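Local coordinates for RND efflux system, outer membrane lipoprotein, NodT family (Burkholderia mallei, PDB 6U94) that probably serves as the outer-membrane channel component of an RND-type efflux system, giving exported compounds a way out of the cell, at residues A319-W333 and I371-A383. Residues are numbered along the deposited sequence; the frame is centred on the assembly and turned at random.
Sequences ASASLAGLFSGGVAW and IQDAFREVADNLA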
loop_
_atom_site.group_PDB
_atom_site.type_symbol
_atom_site.label_atom_id
_atom_site.label_comp_id
_atom_site.label_asym_id
_atom_site.label_seq_id
_atom_site.Cartn_x
_atom_site.Cartn_y
_atom_site.Cartn_z
ATOM N N ALA A 319 -11.388 3.763 -10.797
ATOM C CA ALA A 319 -12.706 3.365 -10.328
ATOM C C ALA A 319 -13.724 3.478 -11.456
ATOM O O ALA A 319 -13.765 4.487 -12.168
ATOM C CB ALA A 319 -13.129 4.232 -9.144
ATOM N N SER A 320 -14.542 2.441 -11.627
ATOM C CA SER A 320 -15.583 2.481 -12.642
ATOM C C SER A 320 -16.659 3.496 -12.266
ATOM O O SER A 320 -16.829 3.866 -11.100
ATOM C CB SER A 320 -16.214 1.098 -12.826
ATOM O OG SER A 320 -16.944 0.698 -11.674
ATOM N N ALA A 321 -17.397 3.947 -13.283
ATOM C CA ALA A 321 -18.502 4.866 -13.034
ATOM C C ALA A 321 -19.579 4.222 -12.169
ATOM O O ALA A 321 -20.206 4.902 -11.349
ATOM C CB ALA A 321 -19.095 5.345 -14.360
ATOM N N SER A 322 -19.811 2.917 -12.336
ATOM C CA SER A 322 -20.789 2.226 -11.500
ATOM C C SER A 322 -20.398 2.296 -10.029
ATOM O O SER A 322 -21.229 2.604 -9.165
ATOM C CB SER A 322 -20.932 0.768 -11.945
ATOM O OG SER A 322 -21.590 0.666 -13.195
ATOM N N LEU A 323 -19.126 2.025 -9.729
ATOM C CA LEU A 323 -18.671 2.016 -8.343
ATOM C C LEU A 323 -18.697 3.418 -7.747
ATOM O O LEU A 323 -19.160 3.615 -6.619
ATOM C CB LEU A 323 -17.269 1.414 -8.256
ATOM C CG LEU A 323 -16.659 1.296 -6.858
ATOM C CD1 LEU A 323 -17.596 0.548 -5.920
ATOM C CD2 LEU A 323 -15.318 0.592 -6.933
ATOM N N ALA A 324 -18.200 4.407 -8.497
ATOM C CA ALA A 324 -18.258 5.785 -8.027
ATOM C C ALA A 324 -19.694 6.265 -7.885
ATOM O O ALA A 324 -19.992 7.080 -7.005
ATOM C CB ALA A 324 -17.484 6.698 -8.978
ATOM N N GLY A 325 -20.595 5.777 -8.742
ATOM C CA GLY A 325 -21.990 6.161 -8.633
ATOM C C GLY A 325 -22.653 5.650 -7.370
ATOM O O GLY A 325 -23.533 6.315 -6.817
ATOM N N LEU A 326 -22.246 4.467 -6.896
ATOM C CA LEU A 326 -22.795 3.935 -5.652
ATOM C C LEU A 326 -22.530 4.866 -4.478
ATOM O O LEU A 326 -23.340 4.936 -3.549
ATOM C CB LEU A 326 -22.215 2.550 -5.359
ATOM C CG LEU A 326 -22.941 1.339 -5.944
ATOM C CD1 LEU A 326 -22.316 0.046 -5.439
ATOM C CD2 LEU A 326 -24.417 1.391 -5.599
ATOM N N PHE A 327 -21.409 5.587 -4.502
ATOM C CA PHE A 327 -21.035 6.479 -3.412
ATOM C C PHE A 327 -21.127 7.949 -3.807
ATOM O O PHE A 327 -20.534 8.803 -3.141
ATOM C CB PHE A 327 -19.632 6.136 -2.913
ATOM C CG PHE A 327 -19.503 4.722 -2.422
ATOM C CD1 PHE A 327 -19.853 4.390 -1.124
ATOM C CD2 PHE A 327 -19.049 3.718 -3.265
ATOM C CE1 PHE A 327 -19.745 3.085 -0.670
ATOM C CE2 PHE A 327 -18.936 2.416 -2.819
ATOM C CZ PHE A 327 -19.287 2.097 -1.519
ATOM N N SER A 328 -21.865 8.263 -4.872
ATOM C CA SER A 328 -22.107 9.654 -5.228
ATOM C C SER A 328 -22.945 10.328 -4.151
ATOM O O SER A 328 -23.935 9.771 -3.668
ATOM C CB SER A 328 -22.813 9.751 -6.582
ATOM O OG SER A 328 -24.217 9.638 -6.432
ATOM N N GLY A 329 -22.545 11.539 -3.773
ATOM C CA GLY A 329 -23.161 12.212 -2.655
ATOM C C GLY A 329 -22.639 11.800 -1.295
ATOM O O GLY A 329 -23.064 12.376 -0.287
ATOM N N GLY A 330 -21.738 10.821 -1.232
ATOM C CA GLY A 330 -21.146 10.451 0.039
ATOM C C GLY A 330 -22.138 9.746 0.944
ATOM O O GLY A 330 -23.002 8.983 0.494
ATOM N N VAL A 331 -22.030 10.047 2.243
ATOM C CA VAL A 331 -22.775 9.415 3.332
ATOM C C VAL A 331 -22.954 7.924 3.066
ATOM O O VAL A 331 -22.020 7.239 2.634
ATOM C CB VAL A 331 -24.140 10.099 3.572
ATOM C CG1 VAL A 331 -24.244 10.562 5.016
ATOM C CG2 VAL A 331 -24.365 11.284 2.627
ATOM N N ALA A 332 -24.151 7.412 3.332
ATOM C CA ALA A 332 -24.452 6.026 3.014
ATOM C C ALA A 332 -24.627 5.852 1.510
ATOM O O ALA A 332 -25.069 6.762 0.802
ATOM C CB ALA A 332 -25.710 5.572 3.748
ATOM N N TRP A 333 -24.289 4.660 1.022
ATOM C CA TRP A 333 -24.255 4.445 -0.416
ATOM C C TRP A 333 -25.670 4.401 -0.989
ATOM O O TRP A 333 -26.669 4.406 -0.266
ATOM C CB TRP A 333 -23.477 3.172 -0.761
ATOM C CG TRP A 333 -24.083 1.867 -0.309
ATOM C CD1 TRP A 333 -25.142 1.690 0.534
ATOM C CD2 TRP A 333 -23.648 0.555 -0.687
ATOM N NE1 TRP A 333 -25.393 0.347 0.705
ATOM C CE2 TRP A 333 -24.490 -0.370 -0.035
ATOM C CE3 TRP A 333 -22.627 0.074 -1.514
ATOM C CZ2 TRP A 333 -24.341 -1.748 -0.183
ATOM C CZ3 TRP A 333 -22.482 -1.297 -1.661
ATOM C CH2 TRP A 333 -23.336 -2.190 -0.998
ATOM N N ILE A 371 -20.864 -6.236 3.290
ATOM C CA ILE A 371 -20.777 -5.966 1.861
ATOM C C ILE A 371 -20.594 -4.475 1.599
ATOM O O ILE A 371 -19.810 -4.080 0.729
ATOM C CB ILE A 371 -22.018 -6.527 1.142
ATOM C CG1 ILE A 371 -22.037 -8.054 1.241
ATOM C CG2 ILE A 371 -22.058 -6.079 -0.318
ATOM C CD1 ILE A 371 -23.284 -8.677 0.674
ATOM N N GLN A 372 -21.307 -3.622 2.342
ATOM C CA GLN A 372 -21.136 -2.184 2.159
ATOM C C GLN A 372 -19.725 -1.749 2.530
ATOM O O GLN A 372 -19.116 -0.932 1.830
ATOM C CB GLN A 372 -22.162 -1.406 2.982
ATOM C CG GLN A 372 -22.076 0.101 2.749
ATOM C CD GLN A 372 -22.997 0.904 3.643
ATOM O OE1 GLN A 372 -23.669 0.355 4.517
ATOM N NE2 GLN A 372 -23.032 2.216 3.431
ATOM N N ASP A 373 -19.184 -2.292 3.626
ATOM C CA ASP A 373 -17.816 -1.963 4.013
ATOM C C ASP A 373 -16.813 -2.474 2.988
ATOM O O ASP A 373 -15.794 -1.824 2.733
ATOM C CB ASP A 373 -17.503 -2.534 5.395
ATOM C CG ASP A 373 -18.176 -1.763 6.510
ATOM O OD1 ASP A 373 -18.879 -0.778 6.208
ATOM O OD2 ASP A 373 -18.002 -2.140 7.689
ATOM N N ALA A 374 -17.083 -3.634 2.386
ATOM C CA ALA A 374 -16.170 -4.173 1.384
ATOM C C ALA A 374 -16.116 -3.280 0.149
ATOM O O ALA A 374 -15.031 -2.973 -0.360
ATOM C CB ALA A 374 -16.582 -5.593 1.003
ATOM N N PHE A 375 -17.283 -2.865 -0.356
ATOM C CA PHE A 375 -17.321 -1.983 -1.518
ATOM C C PHE A 375 -16.705 -0.630 -1.195
ATOM O O PHE A 375 -15.902 -0.103 -1.971
ATOM C CB PHE A 375 -18.760 -1.813 -2.006
ATOM C CG PHE A 375 -19.229 -2.916 -2.907
ATOM C CD1 PHE A 375 -19.633 -4.138 -2.377
ATOM C CD2 PHE A 375 -19.277 -2.735 -4.279
ATOM C CE1 PHE A 375 -20.070 -5.159 -3.208
ATOM C CE2 PHE A 375 -19.712 -3.745 -5.114
ATOM C CZ PHE A 375 -20.110 -4.965 -4.575
ATOM N N ARG A 376 -17.076 -0.052 -0.049
ATOM C CA ARG A 376 -16.507 1.226 0.360
ATOM C C ARG A 376 -14.992 1.142 0.469
ATOM O O ARG A 376 -14.277 2.061 0.055
ATOM C CB ARG A 376 -17.121 1.671 1.688
ATOM C CG ARG A 376 -16.644 3.039 2.173
ATOM C CD ARG A 376 -17.368 3.452 3.447
ATOM N NE ARG A 376 -18.818 3.476 3.268
ATOM C CZ ARG A 376 -19.488 4.503 2.752
ATOM N NH1 ARG A 376 -18.837 5.592 2.358
ATOM N NH2 ARG A 376 -20.807 4.444 2.625
ATOM N N GLU A 377 -14.484 0.033 1.012
ATOM C CA GLU A 377 -13.041 -0.158 1.112
ATOM C C GLU A 377 -12.391 -0.205 -0.266
ATOM O O GLU A 377 -11.282 0.308 -0.456
ATOM C CB GLU A 377 -12.753 -1.440 1.885
ATOM C CG GLU A 377 -11.299 -1.720 2.151
ATOM C CD GLU A 377 -11.113 -2.923 3.062
ATOM O OE1 GLU A 377 -11.608 -4.024 2.726
ATOM O OE2 GLU A 377 -10.494 -2.758 4.128
ATOM N N VAL A 378 -13.062 -0.827 -1.236
ATOM C CA VAL A 378 -12.509 -0.904 -2.582
ATOM C C VAL A 378 -12.489 0.477 -3.230
ATOM O O VAL A 378 -11.494 0.872 -3.851
ATOM C CB VAL A 378 -13.303 -1.918 -3.425
ATOM C CG1 VAL A 378 -12.989 -1.738 -4.907
ATOM C CG2 VAL A 378 -12.984 -3.341 -2.972
ATOM N N ALA A 379 -13.582 1.233 -3.091
ATOM C CA ALA A 379 -13.632 2.577 -3.656
ATOM C C ALA A 379 -12.598 3.488 -3.002
ATOM O O ALA A 379 -11.990 4.330 -3.672
ATOM C CB ALA A 379 -15.036 3.158 -3.502
ATOM N N ASP A 380 -12.379 3.323 -1.693
ATOM C CA ASP A 380 -11.443 4.187 -0.982
ATOM C C ASP A 380 -10.009 3.960 -1.446
ATOM O O ASP A 380 -9.236 4.916 -1.577
ATOM C CB ASP A 380 -11.564 3.964 0.526
ATOM C CG ASP A 380 -12.789 4.635 1.117
ATOM O OD1 ASP A 380 -13.578 5.225 0.349
ATOM O OD2 ASP A 380 -12.962 4.578 2.353
ATOM N N ASN A 381 -9.631 2.705 -1.696
ATOM C CA ASN A 381 -8.268 2.440 -2.138
ATOM C C ASN A 381 -8.051 2.868 -3.583
ATOM O O ASN A 381 -6.928 3.222 -3.958
ATOM C CB ASN A 381 -7.929 0.961 -1.963
ATOM C CG ASN A 381 -7.559 0.614 -0.533
ATOM O OD1 ASN A 381 -6.439 0.868 -0.093
ATOM N ND2 ASN A 381 -8.499 0.021 0.197
ATOM N N LEU A 382 -9.100 2.831 -4.407
ATOM C CA LEU A 382 -8.985 3.334 -5.769
ATOM C C LEU A 382 -8.815 4.848 -5.777
ATOM O O LEU A 382 -8.019 5.387 -6.556
ATOM C CB LEU A 382 -10.213 2.929 -6.582
ATOM C CG LEU A 382 -10.316 1.473 -7.039
ATOM C CD1 LEU A 382 -11.770 1.129 -7.319
ATOM C CD2 LEU A 382 -9.470 1.255 -8.283
ATOM N N ALA A 383 -9.555 5.551 -4.915
ATOM C CA ALA A 383 -9.393 6.997 -4.811
ATOM C C ALA A 383 -8.041 7.350 -4.211
ATOM O O ALA A 383 -7.382 8.292 -4.666
ATOM C CB ALA A 383 -10.522 7.598 -3.975
#
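L323 enters a hole formed by F375, V378, A379 and L382, a knob-into-hole fit that centres the contact. With CG anti to the backbone N, the side chain reaches into the hole and both methyls touch its walls: CD2 meets L382 CD1 at 3.6 Å and V378 CG1, whereas CD1 comes to the edge of the F375 ring. A319 CB extends this apolar patch, packing 3.8 Å from L382 CD1. Next along helix 371-383, the F327 ring dips its CZ to 3.4 Å from R376 N, while its CE2 rests on A379 CB. W333 CZ3 lies 3.8 Å from F375 CB; the two six-membered rings meet obliquely, centroids 5.7 Å apart.

The short helix 321-326 crosses helix 371-383 at -114°, with S320 as N-cap: its OG accepts from L323 N and is also hydrogen-bonded to the carbonyl O of T311. Helix 371-383 is part of the long helix 362-415, one of the extended helices of the outer membrane factor fold, and helix 421-454 packs on it through L451 and A454, which touch L382 and V378.

Toward the polar edge, Q372 lies along one face of the W333 indole, its CG 3.7 Å from the five-membered-ring centroid and 11° off the normal, a CH-pi contact. R376 bends at chi3, bringing its guanidinium to the F327 ring, which meets one face of it edge-on, F327 CE1 lying 3.7 Å from R376 CZ. From there R376 NH2 donates to V331 O at 3.0 Å, a bent bond (N-H...O 144°) to a poorly ordered residue.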